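Tudor domain-containing protein 1 (Homo sapiens, PDB 5M9N) probably helps to silence transposable elements during spermatogenesis through the piRNA pathway, using Tudor domains such as this one to bind arginine-methylated peptides. Local coordinates at residues Arg59-Leu64 with Leu139-Gln144; Lys70-Leu75 with Arg130-Ile135; Gln92-Asp97 with Asn122-Ser127; Lys147-Gly152 with Ser188-Leu193; Ile176-Val181 with Ile194-Thr199. All coordinates share one frame; numbering follows the deposited sequence. Where two conformers were deposited one is given.

Contact 1 of 5, residues Arg59-Leu64 with Leu139-Gln144; sequences RKLAEL and LELPMQ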
# COMPACT_ATOMS: atom_id res chain seq x y z
N ARG A 59 -4.01 -0.51 15.00
CA ARG A 59 -4.51 -1.56 15.90
C ARG A 59 -5.23 -2.62 15.08
O ARG A 59 -4.93 -3.81 15.19
CB ARG A 59 -5.49 -0.97 16.92
CG ARG A 59 -4.89 0.13 17.82
CD ARG A 59 -5.89 1.23 18.19
NE ARG A 59 -6.83 0.82 19.25
CZ ARG A 59 -6.71 1.10 20.56
NH1 ARG A 59 -5.68 1.81 21.03
NH2 ARG A 59 -7.64 0.65 21.40
N LYS A 60 -6.18 -2.16 14.27
CA LYS A 60 -6.98 -3.00 13.35
C LYS A 60 -6.08 -3.90 12.46
O LYS A 60 -6.41 -5.06 12.17
CB LYS A 60 -7.84 -2.09 12.48
CG LYS A 60 -9.13 -2.72 12.01
CD LYS A 60 -10.28 -2.49 12.99
CE LYS A 60 -11.41 -3.50 12.82
NZ LYS A 60 -11.10 -4.75 13.56
N LEU A 61 -4.92 -3.38 12.10
CA LEU A 61 -3.95 -4.07 11.27
C LEU A 61 -3.05 -5.01 12.05
O LEU A 61 -2.74 -6.08 11.54
CB LEU A 61 -3.12 -3.03 10.50
CG LEU A 61 -2.47 -3.27 9.15
CD1 LEU A 61 -3.47 -3.91 8.19
CD2 LEU A 61 -1.98 -1.93 8.65
N ALA A 62 -2.66 -4.63 13.28
CA ALA A 62 -1.91 -5.53 14.14
C ALA A 62 -2.79 -6.70 14.47
O ALA A 62 -2.31 -7.80 14.62
CB ALA A 62 -1.45 -4.83 15.42
N GLU A 63 -4.08 -6.45 14.58
CA GLU A 63 -5.09 -7.48 14.82
C GLU A 63 -5.20 -8.46 13.63
O GLU A 63 -5.23 -9.68 13.80
CB GLU A 63 -6.44 -6.80 15.09
CG GLU A 63 -7.69 -7.60 14.78
CD GLU A 63 -8.91 -7.17 15.59
OE1 GLU A 63 -8.90 -6.07 16.23
OE2 GLU A 63 -9.88 -7.98 15.61
N LEU A 64 -5.22 -7.90 12.43
CA LEU A 64 -5.25 -8.72 11.19
C LEU A 64 -4.05 -9.61 11.13
O LEU A 64 -4.15 -10.80 10.90
CB LEU A 64 -5.29 -7.80 9.98
CG LEU A 64 -5.24 -8.45 8.61
CD1 LEU A 64 -6.38 -9.44 8.43
CD2 LEU A 64 -5.31 -7.37 7.56
N LEU A 139 -10.53 -11.24 4.61
CA LEU A 139 -10.77 -10.09 3.73
C LEU A 139 -11.84 -9.12 4.23
O LEU A 139 -12.26 -8.24 3.49
CB LEU A 139 -11.15 -10.56 2.30
CG LEU A 139 -10.12 -11.41 1.58
CD1 LEU A 139 -10.63 -11.84 0.20
CD2 LEU A 139 -8.86 -10.59 1.41
N GLU A 140 -12.25 -9.24 5.48
CA GLU A 140 -13.25 -8.34 6.03
C GLU A 140 -12.69 -6.93 6.27
O GLU A 140 -13.40 -5.98 6.01
CB GLU A 140 -13.89 -8.93 7.28
CG GLU A 140 -14.77 -10.11 6.95
CD GLU A 140 -15.47 -10.70 8.15
OE1 GLU A 140 -15.02 -10.44 9.29
OE2 GLU A 140 -16.44 -11.46 7.94
N LEU A 141 -11.44 -6.80 6.72
CA LEU A 141 -10.76 -5.51 6.76
C LEU A 141 -10.53 -4.99 5.34
O LEU A 141 -10.03 -5.73 4.52
CB LEU A 141 -9.40 -5.63 7.48
CG LEU A 141 -8.75 -4.26 7.82
CD1 LEU A 141 -9.63 -3.57 8.85
CD2 LEU A 141 -7.34 -4.36 8.36
N PRO A 142 -10.91 -3.73 5.03
CA PRO A 142 -10.50 -3.22 3.74
C PRO A 142 -8.99 -3.11 3.61
O PRO A 142 -8.26 -2.92 4.61
CB PRO A 142 -11.20 -1.85 3.61
CG PRO A 142 -12.18 -1.77 4.72
CD PRO A 142 -11.99 -2.92 5.63
N MET A 143 -8.52 -3.23 2.38
CA MET A 143 -7.13 -3.07 2.07
C MET A 143 -6.58 -1.71 2.52
O MET A 143 -7.16 -0.63 2.26
CB MET A 143 -6.89 -3.26 0.57
CG MET A 143 -7.22 -4.65 0.06
SD MET A 143 -6.91 -4.83 -1.70
CE MET A 143 -8.16 -3.73 -2.33
N GLN A 144 -5.50 -1.73 3.28
CA GLN A 144 -5.10 -0.52 3.96
C GLN A 144 -4.11 0.41 3.24
O GLN A 144 -3.89 1.50 3.76
CB GLN A 144 -4.59 -0.88 5.33
CG GLN A 144 -5.68 -1.55 6.19
CD GLN A 144 -6.76 -0.59 6.64
OE1 GLN A 144 -6.45 0.46 7.27
NE2 GLN A 144 -8.00 -0.93 6.41
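Leu61 and Leu64, on a helix, face Leu141 and Gln144 of an irregular chain whose backbone stays about one side-chain layer away, with Leu64 CA 7.8 Å from Leu141 CA. No hydrogen bond crosses the gap, and apolar groups do the joining. Leu141 carries most of the contact. Its CG stands anti to the backbone N (chi1 -168°), on the helix side, with two methyls beyond it. CD2 lies 3.7 Å from Leu64 CD2 and also meets Leu61 CD1, while CD1 is pressed to 3.3 Å from Lys60 CG, tighter than usual for two carbons. Beyond it, Gln144 CG rests 3.8 Å from Leu61 CD1, the two side chains sliding past each other in opposite directions. The Gln144 amide folds back on its own chain, where NE2 donates to Pro142 O at 2.7 Å from above that carbonyl plane. Arg101 takes up Leu141 O and Asp119 binds Gln144 N, fixing the backbone behind these side chains. The arrangement is typical of the extended Tudor domain, in which the chain returning from the Tudor core packs against the long helix that links this core to the SN-like part.

Contact 2 of 5, residues Lys70-Leu75 with Arg130-Ile135; sequences KYCDQL and RLCPII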
# COMPACT_ATOMS: atom_id res chain seq x y z
N LYS A 70 -2.09 -16.76 13.13
CA LYS A 70 -2.80 -17.88 13.69
C LYS A 70 -3.35 -18.83 12.63
O LYS A 70 -3.26 -20.05 12.76
CB LYS A 70 -3.95 -17.35 14.52
CG LYS A 70 -4.72 -18.44 15.22
CD LYS A 70 -5.74 -17.84 16.15
CE LYS A 70 -6.58 -18.95 16.80
NZ LYS A 70 -7.63 -18.35 17.69
N TYR A 71 -3.89 -18.25 11.56
CA TYR A 71 -4.54 -18.98 10.51
C TYR A 71 -3.51 -19.73 9.67
O TYR A 71 -3.67 -20.93 9.44
CB TYR A 71 -5.40 -18.02 9.65
CG TYR A 71 -5.69 -18.53 8.25
CD1 TYR A 71 -6.71 -19.46 8.01
CD2 TYR A 71 -4.93 -18.10 7.18
CE1 TYR A 71 -6.97 -19.94 6.72
CE2 TYR A 71 -5.16 -18.57 5.88
CZ TYR A 71 -6.18 -19.46 5.64
OH TYR A 71 -6.38 -19.88 4.36
N CYS A 72 -2.47 -19.03 9.21
CA CYS A 72 -1.45 -19.67 8.38
C CYS A 72 -0.69 -20.76 9.12
O CYS A 72 -0.32 -21.74 8.50
CB CYS A 72 -0.49 -18.65 7.77
SG CYS A 72 -1.30 -17.58 6.56
N ASP A 73 -0.54 -20.63 10.44
CA ASP A 73 0.08 -21.72 11.24
C ASP A 73 -0.67 -23.05 11.28
O ASP A 73 -0.06 -24.08 11.54
CB ASP A 73 0.37 -21.24 12.67
CG ASP A 73 1.48 -20.21 12.71
OD1 ASP A 73 2.11 -19.91 11.67
OD2 ASP A 73 1.71 -19.63 13.77
N GLN A 74 -1.97 -23.03 11.02
CA GLN A 74 -2.77 -24.23 10.99
C GLN A 74 -2.83 -24.90 9.65
O GLN A 74 -3.41 -26.00 9.54
CB GLN A 74 -4.17 -23.93 11.41
CG GLN A 74 -4.23 -23.52 12.86
CD GLN A 74 -5.63 -23.18 13.21
OE1 GLN A 74 -6.42 -24.06 13.51
NE2 GLN A 74 -5.98 -21.90 13.12
N LEU A 75 -2.28 -24.25 8.63
CA LEU A 75 -2.18 -24.85 7.30
C LEU A 75 -0.91 -25.73 7.26
O LEU A 75 0.19 -25.22 7.52
CB LEU A 75 -2.12 -23.77 6.19
CG LEU A 75 -3.42 -23.14 5.65
CD1 LEU A 75 -4.42 -22.81 6.72
CD2 LEU A 75 -3.09 -21.87 4.90
N ARG A 130 6.36 -19.49 0.42
CA ARG A 130 6.02 -18.35 1.31
C ARG A 130 4.62 -17.83 0.99
O ARG A 130 4.21 -16.81 1.55
CB ARG A 130 7.15 -17.26 1.28
CG ARG A 130 8.41 -17.80 1.97
CD ARG A 130 9.73 -17.03 1.88
NE ARG A 130 9.64 -15.97 2.80
CZ ARG A 130 10.36 -15.72 3.89
NH1 ARG A 130 11.44 -16.40 4.26
NH2 ARG A 130 9.96 -14.73 4.59
N LEU A 131 3.86 -18.54 0.15
CA LEU A 131 2.45 -18.17 -0.07
C LEU A 131 1.55 -19.25 0.53
O LEU A 131 1.95 -20.38 0.52
CB LEU A 131 2.11 -17.94 -1.52
CG LEU A 131 3.11 -17.11 -2.33
CD1 LEU A 131 2.80 -17.21 -3.84
CD2 LEU A 131 3.11 -15.69 -1.86
N CYS A 132 0.34 -18.86 0.99
CA CYS A 132 -0.67 -19.63 1.78
C CYS A 132 -1.95 -19.16 1.02
O CYS A 132 -2.07 -17.96 0.68
CB CYS A 132 -0.51 -19.17 3.39
SG CYS A 132 -1.75 -18.83 4.76
N PRO A 133 -2.94 -20.04 0.74
CA PRO A 133 -4.25 -19.42 0.37
C PRO A 133 -4.93 -18.66 1.53
O PRO A 133 -4.55 -18.85 2.68
CB PRO A 133 -5.11 -20.60 -0.04
CG PRO A 133 -4.46 -21.79 0.59
CD PRO A 133 -3.01 -21.52 0.75
N ILE A 134 -5.88 -17.78 1.18
CA ILE A 134 -6.62 -16.95 2.12
C ILE A 134 -8.06 -17.43 2.14
O ILE A 134 -8.52 -18.09 1.20
CB ILE A 134 -6.53 -15.42 1.77
CG1 ILE A 134 -6.80 -14.53 3.01
CG2 ILE A 134 -7.43 -15.07 0.58
CD1 ILE A 134 -6.15 -13.16 2.94
N ILE A 135 -8.76 -17.08 3.21
CA ILE A 135 -10.21 -17.31 3.31
C ILE A 135 -10.97 -15.99 3.43
O ILE A 135 -10.38 -14.99 3.82
CB ILE A 135 -10.55 -18.22 4.48
CG1 ILE A 135 -9.94 -17.67 5.77
CG2 ILE A 135 -10.03 -19.62 4.18
CD1 ILE A 135 -10.62 -18.24 6.98
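Cys72 and Cys132 are joined by a disulfide, seen in the crystal, that ties the end of the linker helix to a short edge strand of the Tudor core sheet. The SG-SG bond has chi3 -84°, near the quarter turn that disulfides favour. Two neighbours of Cys72 close around the bridge. Leu75 CD2 comes to 3.3 Å from Cys132 SG, and Tyr71 CE2 lies 3.6 Å from the same sulfur, a sulfur-aromatic contact in which the sulfur sits oblique to the ring. Tyr71 CG is anti to its backbone N (chi1 158°), and at the far end of the ring OH donates to Pro133 O at 2.7 Å, from well above the carbonyl plane. The hydroxyl thus grips the backbone one residue after the disulfide. On the same ring, Ile135 CG1 packs 3.9 Å from Tyr71 CE1, extending the apolar layer. Behind the bridge, Cys132 pairs by backbone hydrogen bonds with Cys90 of strand 88-92, and Cys72 and Cys132 both touch Trp99, so the second shell holds the strand end of the disulfide in the sheet. One face of the Tyr71 ring is met by Leu75 CD1, 3.8 Å above the plane and offset toward the rim.

Contact 3 of 5, residues Gln92-Asp97 with Asn122-Ser127; sequences QFSEDD and NFEILS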
# COMPACT_ATOMS: atom_id res chain seq x y z
N GLN A 92 4.39 -14.55 3.22
CA GLN A 92 5.27 -14.35 4.37
C GLN A 92 6.44 -13.43 3.99
O GLN A 92 7.31 -13.79 3.18
CB GLN A 92 5.77 -15.74 4.79
CG GLN A 92 6.41 -15.83 6.12
CD GLN A 92 6.79 -17.25 6.46
OE1 GLN A 92 6.76 -18.17 5.62
NE2 GLN A 92 7.19 -17.42 7.65
N PHE A 93 6.41 -12.23 4.52
CA PHE A 93 7.35 -11.16 4.20
C PHE A 93 8.77 -11.58 4.51
O PHE A 93 9.00 -12.20 5.53
CB PHE A 93 6.92 -9.89 5.00
CG PHE A 93 7.73 -8.64 4.73
CD1 PHE A 93 8.23 -8.35 3.46
CD2 PHE A 93 7.89 -7.71 5.74
CE1 PHE A 93 8.93 -7.18 3.23
CE2 PHE A 93 8.59 -6.54 5.52
CZ PHE A 93 9.10 -6.26 4.27
N SER A 94 9.71 -11.31 3.60
CA SER A 94 11.05 -11.82 3.79
C SER A 94 11.74 -11.22 5.03
O SER A 94 12.55 -11.90 5.64
CB SER A 94 11.95 -11.55 2.60
OG SER A 94 11.92 -10.18 2.33
N GLU A 95 11.48 -9.95 5.30
CA GLU A 95 12.24 -9.23 6.35
C GLU A 95 11.84 -9.54 7.80
O GLU A 95 12.63 -9.32 8.70
CB GLU A 95 12.12 -7.72 6.16
CG GLU A 95 12.81 -7.09 4.96
CD GLU A 95 12.63 -5.55 4.98
OE1 GLU A 95 13.06 -4.90 5.96
OE2 GLU A 95 12.06 -4.97 4.04
N ASP A 96 10.61 -9.99 8.05
CA ASP A 96 10.20 -10.35 9.42
C ASP A 96 9.52 -11.73 9.50
O ASP A 96 9.17 -12.17 10.56
CB ASP A 96 9.25 -9.25 10.00
CG ASP A 96 7.92 -9.14 9.24
OD1 ASP A 96 7.71 -9.93 8.28
OD2 ASP A 96 7.06 -8.29 9.57
N ASP A 97 9.26 -12.37 8.35
CA ASP A 97 8.63 -13.70 8.32
C ASP A 97 7.24 -13.77 8.86
O ASP A 97 6.75 -14.85 9.16
CB ASP A 97 9.52 -14.78 8.98
CG ASP A 97 10.75 -15.04 8.18
OD1 ASP A 97 10.62 -15.10 6.93
OD2 ASP A 97 11.83 -15.21 8.77
N ASN A 122 4.32 -2.08 -0.50
CA ASN A 122 5.55 -2.61 -1.01
C ASN A 122 5.27 -3.93 -1.76
O ASN A 122 4.12 -4.39 -1.85
CB ASN A 122 6.59 -2.75 0.14
CG ASN A 122 6.17 -3.74 1.18
OD1 ASN A 122 5.05 -3.74 1.65
ND2 ASN A 122 7.03 -4.68 1.45
N PHE A 123 6.33 -4.48 -2.33
CA PHE A 123 6.27 -5.65 -3.18
C PHE A 123 7.58 -6.44 -3.07
O PHE A 123 8.58 -5.92 -2.65
CB PHE A 123 5.93 -5.24 -4.60
CG PHE A 123 7.06 -4.54 -5.32
CD1 PHE A 123 8.14 -5.28 -5.86
CD2 PHE A 123 7.06 -3.16 -5.43
CE1 PHE A 123 9.21 -4.65 -6.41
CE2 PHE A 123 8.14 -2.51 -6.03
CZ PHE A 123 9.20 -3.27 -6.56
N GLU A 124 7.56 -7.73 -3.41
CA GLU A 124 8.77 -8.52 -3.56
C GLU A 124 8.47 -9.79 -4.36
O GLU A 124 7.33 -10.06 -4.66
CB GLU A 124 9.40 -8.92 -2.24
CG GLU A 124 8.57 -9.80 -1.34
CD GLU A 124 9.21 -9.95 0.06
OE1 GLU A 124 10.44 -9.81 0.18
OE2 GLU A 124 8.48 -10.24 0.99
N ILE A 125 9.52 -10.54 -4.64
CA ILE A 125 9.41 -11.84 -5.28
C ILE A 125 9.67 -12.91 -4.27
O ILE A 125 10.68 -12.88 -3.58
CB ILE A 125 10.37 -11.94 -6.49
CG1 ILE A 125 9.89 -10.98 -7.55
CG2 ILE A 125 10.39 -13.37 -7.05
CD1 ILE A 125 10.95 -10.72 -8.61
N LEU A 126 8.74 -13.84 -4.16
CA LEU A 126 8.76 -14.87 -3.16
C LEU A 126 8.64 -16.26 -3.79
O LEU A 126 7.85 -16.46 -4.70
CB LEU A 126 7.61 -14.69 -2.20
CG LEU A 126 7.65 -13.44 -1.32
CD1 LEU A 126 6.46 -13.44 -0.39
CD2 LEU A 126 8.92 -13.41 -0.50
N SER A 127 9.40 -17.18 -3.21
CA SER A 127 9.13 -18.59 -3.32
C SER A 127 7.66 -18.91 -3.06
O SER A 127 7.06 -18.39 -2.10
CB SER A 127 10.01 -19.30 -2.30
OG SER A 127 9.74 -20.69 -2.33
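Glu124 sets its CG between the backbone N and the carbonyl carbon (chi1 62°), and the chain, extended beyond CG, carries the carboxylate to Ser94; Phe93 has CG anti to the backbone N (chi1 -176°), and its ring lies beside the carboxylate. The setting is the methylarginine site of the Tudor barrel, the aromatic cage of this family, where the loop between its first two strands meets the strand 123-127. Phe93, probably one wall of the cage, and Asn122 both pack on the modified arginine side chain of the bound peptide, and Asp96 packs on the peptide backbone. Glu124 stands behind this first shell. Its OE1 accepts from Ser94 OG at 2.6 Å and its OE2 from Ser94 N at 3.1 Å, each oxygen using its syn lone pair, so one carboxylate holds both the backbone and the side chain of the same serine. OE2 also bonds Tyr117 OH, and Tyr117 in turn makes an edge-to-face stack with Phe93; the carboxylate thereby links the loop to an aromatic neighbour of the site. The same OE2 lies at the ring edge of Phe93, 3.1 Å from CD1, with ring and carboxylate planes 59° apart. Such a polarised C-H edge probably suits a negative oxygen. Asn122 approaches obliquely, its ND2 3.6 Å from Phe93 CE1. Within the loop, Asp97 N donates to Phe93 O at 2.8 Å and Gln92 NE2 to Asp97 O at 3.0 Å, closing the turn on itself. Arg130 also holds it, through a salt bridge to Asp97. Where the loop leaves its strand, Leu126 CD1 lies 3.7 Å from Gln92 O.

Contact 4 of 5, residues Lys147-Gly152 with Ser188-Leu193; sequences KCVLAG and SSLVEL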
# COMPACT_ATOMS: atom_id res chain seq x y z
N LYS A 147 -3.61 3.98 -2.60
CA LYS A 147 -2.81 4.40 -3.73
C LYS A 147 -3.12 5.85 -4.10
O LYS A 147 -4.27 6.21 -4.32
CB LYS A 147 -3.06 3.50 -4.94
CG LYS A 147 -2.27 3.91 -6.16
CD LYS A 147 -0.79 4.03 -5.85
CE LYS A 147 -0.11 4.72 -7.02
NZ LYS A 147 -0.70 5.98 -7.59
N CYS A 148 -2.07 6.65 -4.19
CA CYS A 148 -2.15 8.07 -4.31
C CYS A 148 -1.28 8.61 -5.43
O CYS A 148 -0.23 8.06 -5.76
CB CYS A 148 -1.66 8.72 -3.00
SG CYS A 148 -2.73 8.34 -1.60
N VAL A 149 -1.74 9.75 -5.96
CA VAL A 149 -1.00 10.58 -6.85
C VAL A 149 -1.04 12.01 -6.26
O VAL A 149 -2.09 12.45 -5.86
CB VAL A 149 -1.75 10.67 -8.17
CG1 VAL A 149 -1.10 11.67 -9.12
CG2 VAL A 149 -1.89 9.28 -8.77
N LEU A 150 0.10 12.69 -6.24
CA LEU A 150 0.22 13.97 -5.62
C LEU A 150 -0.39 15.04 -6.54
O LEU A 150 0.05 15.17 -7.67
CB LEU A 150 1.69 14.28 -5.31
CG LEU A 150 1.81 15.50 -4.38
CD1 LEU A 150 1.34 15.16 -2.96
CD2 LEU A 150 3.20 16.06 -4.31
N ALA A 151 -1.43 15.74 -6.07
CA ALA A 151 -2.16 16.82 -6.81
C ALA A 151 -1.31 18.02 -7.18
O ALA A 151 -0.42 18.42 -6.43
CB ALA A 151 -3.37 17.35 -5.99
N GLY A 152 -1.62 18.56 -8.36
CA GLY A 152 -1.13 19.86 -8.81
C GLY A 152 0.28 19.90 -9.37
O GLY A 152 0.77 20.99 -9.63
N SER A 188 -6.74 5.07 -8.34
CA SER A 188 -6.13 5.78 -7.20
C SER A 188 -6.81 7.08 -6.76
O SER A 188 -7.80 7.48 -7.34
CB SER A 188 -4.68 6.07 -7.55
OG SER A 188 -4.60 6.92 -8.61
N SER A 189 -6.28 7.68 -5.70
CA SER A 189 -6.70 9.00 -5.25
C SER A 189 -5.68 10.09 -5.54
O SER A 189 -4.52 9.92 -5.25
CB SER A 189 -6.99 8.99 -3.77
OG SER A 189 -7.94 8.03 -3.45
N LEU A 190 -6.15 11.22 -6.08
CA LEU A 190 -5.35 12.41 -6.21
C LEU A 190 -5.45 13.12 -4.86
O LEU A 190 -6.53 13.38 -4.40
CB LEU A 190 -5.94 13.31 -7.30
CG LEU A 190 -5.07 14.48 -7.75
CD1 LEU A 190 -3.80 14.07 -8.47
CD2 LEU A 190 -5.88 15.44 -8.64
N VAL A 191 -4.33 13.45 -4.25
CA VAL A 191 -4.34 13.99 -2.86
C VAL A 191 -3.40 15.17 -2.71
O VAL A 191 -2.46 15.34 -3.50
CB VAL A 191 -3.92 12.92 -1.81
CG1 VAL A 191 -4.93 11.78 -1.70
CG2 VAL A 191 -2.51 12.43 -2.04
N GLU A 192 -3.66 15.99 -1.69
CA GLU A 192 -2.66 16.92 -1.18
C GLU A 192 -2.11 16.31 0.07
O GLU A 192 -2.85 15.65 0.80
CB GLU A 192 -3.28 18.26 -0.82
CG GLU A 192 -3.43 19.23 -1.97
CD GLU A 192 -4.32 20.39 -1.62
OE1 GLU A 192 -4.64 20.55 -0.43
OE2 GLU A 192 -4.72 21.13 -2.52
N LEU A 193 -0.83 16.51 0.32
CA LEU A 193 -0.17 16.07 1.54
C LEU A 193 0.26 17.31 2.31
O LEU A 193 1.05 18.09 1.80
CB LEU A 193 1.07 15.27 1.22
CG LEU A 193 0.91 13.94 0.47
CD1 LEU A 193 2.27 13.29 0.36
CD2 LEU A 193 -0.08 13.05 1.17
O HOH W 1 -6.87 5.49 -3.55
O HOH W 2 -2.22 6.10 -9.83
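Val149 and Leu190 lie side by side where two parallel strands join, the pairing that closes an OB-type barrel in the SN-like part of the extended Tudor domain. Backbone hydrogen bonds come first. Lys147 O accepts from Ser189 N at 2.8 Å, Val149 N donates to Ser189 O, Val149 O receives Val191 N at 2.9 Å, and Ala151 N ends the series on Val191 O. The strand axes nevertheless diverge by 58°, the strong twist expected of a small, curled barrel. Weaker CA-H...O contacts fill the intervals, one of them from Cys148 CA to Ser189 O at 3.2 Å. Apolar contacts then divide between the two faces. With Val149 and Leu190 on one, Val149 CG1 meets Leu190 CD1 at 3.7 Å, and the CG of that leucine rests against Ala151 CB. On the other, Cys148 CB touches Val191 CG2, while Leu150 CD1 lies 3.7 Å from Leu193 CG and helix 204-210 packs on both leucines. Polar side chains work at the start of the pairing, where Lys184 NZ bonds Ser189 OG. The same hydroxyl shares a water with the backbone: that water donates to Lys147 O at 2.8 Å and lies 2.8 Å from Ser189 OG.

Contact 5 of 5, residues Ile176-Val181 with Ile194-Thr199; sequences IITVKV and IDKSET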
# COMPACT_ATOMS: atom_id res chain seq x y z
N ILE A 176 3.25 12.32 10.81
CA ILE A 176 1.83 12.23 10.65
C ILE A 176 1.51 13.34 9.66
O ILE A 176 1.92 14.47 9.86
CB ILE A 176 1.02 12.43 11.96
CG1 ILE A 176 1.66 11.75 13.18
CG2 ILE A 176 -0.39 11.85 11.80
CD1 ILE A 176 1.17 12.33 14.50
N ILE A 177 0.78 13.00 8.60
CA ILE A 177 0.49 13.88 7.50
C ILE A 177 -1.00 13.96 7.39
O ILE A 177 -1.68 12.98 7.63
CB ILE A 177 1.10 13.29 6.17
CG1 ILE A 177 2.62 13.25 6.30
CG2 ILE A 177 0.72 14.09 4.94
CD1 ILE A 177 3.28 14.57 6.70
N THR A 178 -1.51 15.13 7.05
CA THR A 178 -2.90 15.26 6.65
C THR A 178 -2.97 14.95 5.13
O THR A 178 -2.35 15.62 4.31
CB THR A 178 -3.46 16.65 6.95
OG1 THR A 178 -3.35 16.90 8.36
CG2 THR A 178 -4.90 16.74 6.53
N VAL A 179 -3.73 13.93 4.78
CA VAL A 179 -3.99 13.55 3.38
C VAL A 179 -5.35 14.07 3.04
O VAL A 179 -6.31 13.75 3.73
CB VAL A 179 -4.03 12.01 3.23
CG1 VAL A 179 -4.30 11.60 1.78
CG2 VAL A 179 -2.72 11.43 3.70
N LYS A 180 -5.44 14.89 2.00
CA LYS A 180 -6.69 15.43 1.56
C LYS A 180 -6.99 14.93 0.15
O LYS A 180 -6.17 15.16 -0.74
CB LYS A 180 -6.58 16.96 1.58
CG LYS A 180 -7.82 17.70 1.12
CD LYS A 180 -7.60 19.17 1.41
CE LYS A 180 -8.46 20.10 0.60
NZ LYS A 180 -7.73 21.36 0.31
N VAL A 181 -8.14 14.30 -0.04
CA VAL A 181 -8.55 13.77 -1.36
C VAL A 181 -9.07 14.93 -2.22
O VAL A 181 -10.07 15.56 -1.88
CB VAL A 181 -9.63 12.67 -1.22
CG1 VAL A 181 -9.92 12.02 -2.58
CG2 VAL A 181 -9.24 11.61 -0.19
N ILE A 194 -0.22 17.45 3.55
CA ILE A 194 -0.04 18.69 4.30
C ILE A 194 0.47 18.34 5.68
O ILE A 194 -0.16 17.61 6.42
CB ILE A 194 -1.36 19.47 4.42
CG1 ILE A 194 -1.92 19.79 3.02
CG2 ILE A 194 -1.17 20.79 5.16
CD1 ILE A 194 -3.41 20.02 3.00
N ASP A 195 1.65 18.85 6.01
CA ASP A 195 2.21 18.63 7.30
C ASP A 195 1.77 19.84 8.15
O ASP A 195 2.18 20.97 7.90
CB ASP A 195 3.72 18.49 7.23
CG ASP A 195 4.37 18.29 8.62
OD1 ASP A 195 3.63 18.08 9.65
OD2 ASP A 195 5.61 18.38 8.68
N LYS A 196 0.89 19.57 9.09
CA LYS A 196 0.34 20.58 9.99
C LYS A 196 1.15 20.76 11.29
O LYS A 196 0.70 21.46 12.23
CB LYS A 196 -1.11 20.23 10.27
CG LYS A 196 -1.97 20.36 9.02
CD LYS A 196 -3.43 20.16 9.35
CE LYS A 196 -4.29 20.65 8.21
NZ LYS A 196 -5.70 20.16 8.36
N SER A 197 2.32 20.12 11.37
CA SER A 197 3.20 20.17 12.54
C SER A 197 4.13 21.37 12.48
O SER A 197 4.83 21.62 13.44
CB SER A 197 4.03 18.89 12.65
OG SER A 197 3.20 17.74 12.80
N GLU A 198 4.17 22.08 11.35
CA GLU A 198 4.88 23.36 11.22
C GLU A 198 3.84 24.46 11.18
O GLU A 198 2.85 24.37 10.45
CB GLU A 198 5.76 23.41 9.94
CG GLU A 198 6.52 22.12 9.61
CD GLU A 198 7.30 21.53 10.78
OE1 GLU A 198 8.10 22.27 11.42
OE2 GLU A 198 7.14 20.32 11.04
N THR A 199 4.05 25.51 11.96
CA THR A 199 2.95 26.44 12.24
C THR A 199 2.49 27.23 11.00
O THR A 199 1.29 27.53 10.90
CB THR A 199 3.24 27.32 13.46
OG1 THR A 199 4.46 28.05 13.26
CG2 THR A 199 3.35 26.45 14.74
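The open end of the beta hairpin formed by strands 177-184 and 189-195 is held by Thr178 and Ile194, an antiparallel hydrogen-bonded pair. Thr178 N donates to Ile194 O at 2.9 Å and Ile194 N returns the bond to Thr178 O at the same distance, so the two residues bind each other twice. Their side chains stand on one face, with Thr178 CB 4.3 Å from Ile194 CB. On that face Lys196 turns back toward Thr178. Its CG is anti to the carbonyl carbon (chi1 -67°), and the extended chain beyond it passes the threonine, bringing CD to 3.4 Å from Thr178 OG1. It is the aliphatic part of the lysine that makes this approach. Ile177 works on a different side of the backbone, where CG2 lies 3.8 Å from Ile194 N and CD1 touches Asp195 CB at 4.0 Å, the two side chains crossing at about a right angle; the isoleucine also packs on Leu193. Past Asp195 the strand gives way to a turn. Asp195 OD1 accepts from Ser197 N at 3.0 Å, met from above the carboxylate plane, which makes an Asx turn, and OD2 forms a salt bridge with Lys175 just ahead of the first strand. One carboxylate therefore shapes the exit of the hairpin and ties it to its entrance, and Lys175 would probably favour the ionised carboxylate. Strand 177-184 also pairs with strand 36-44, through Ile177 with Gly39, which together with the parallel pairing of 146-150 and 189-195 helps close the five-stranded ring of an OB-fold barrel.

The five contacts follow the two halves of an extended Tudor domain. Contacts 2 and 3 belong to the Tudor core and reach the same five-stranded sheet, touching each other through Arg130 and the 92-97 loop; contacts 4 and 5 share strand 189-195 of the SN-like barrel, with centres 27 to 37 Å from those of contacts 2 and 3. Contact 1 lies between the halves and shares helix 58-73 with contact 2. Chemistry follows place: contact 1, largely buried, relies on apolar branches, while the partly buried contact 2 adds a covalent bond. Contact 3 uses a carboxylate beside the peptide site, and contacts 4 and 5 rest on backbone pairing, parallel in one and antiparallel in the other, which ends in an exposed turn.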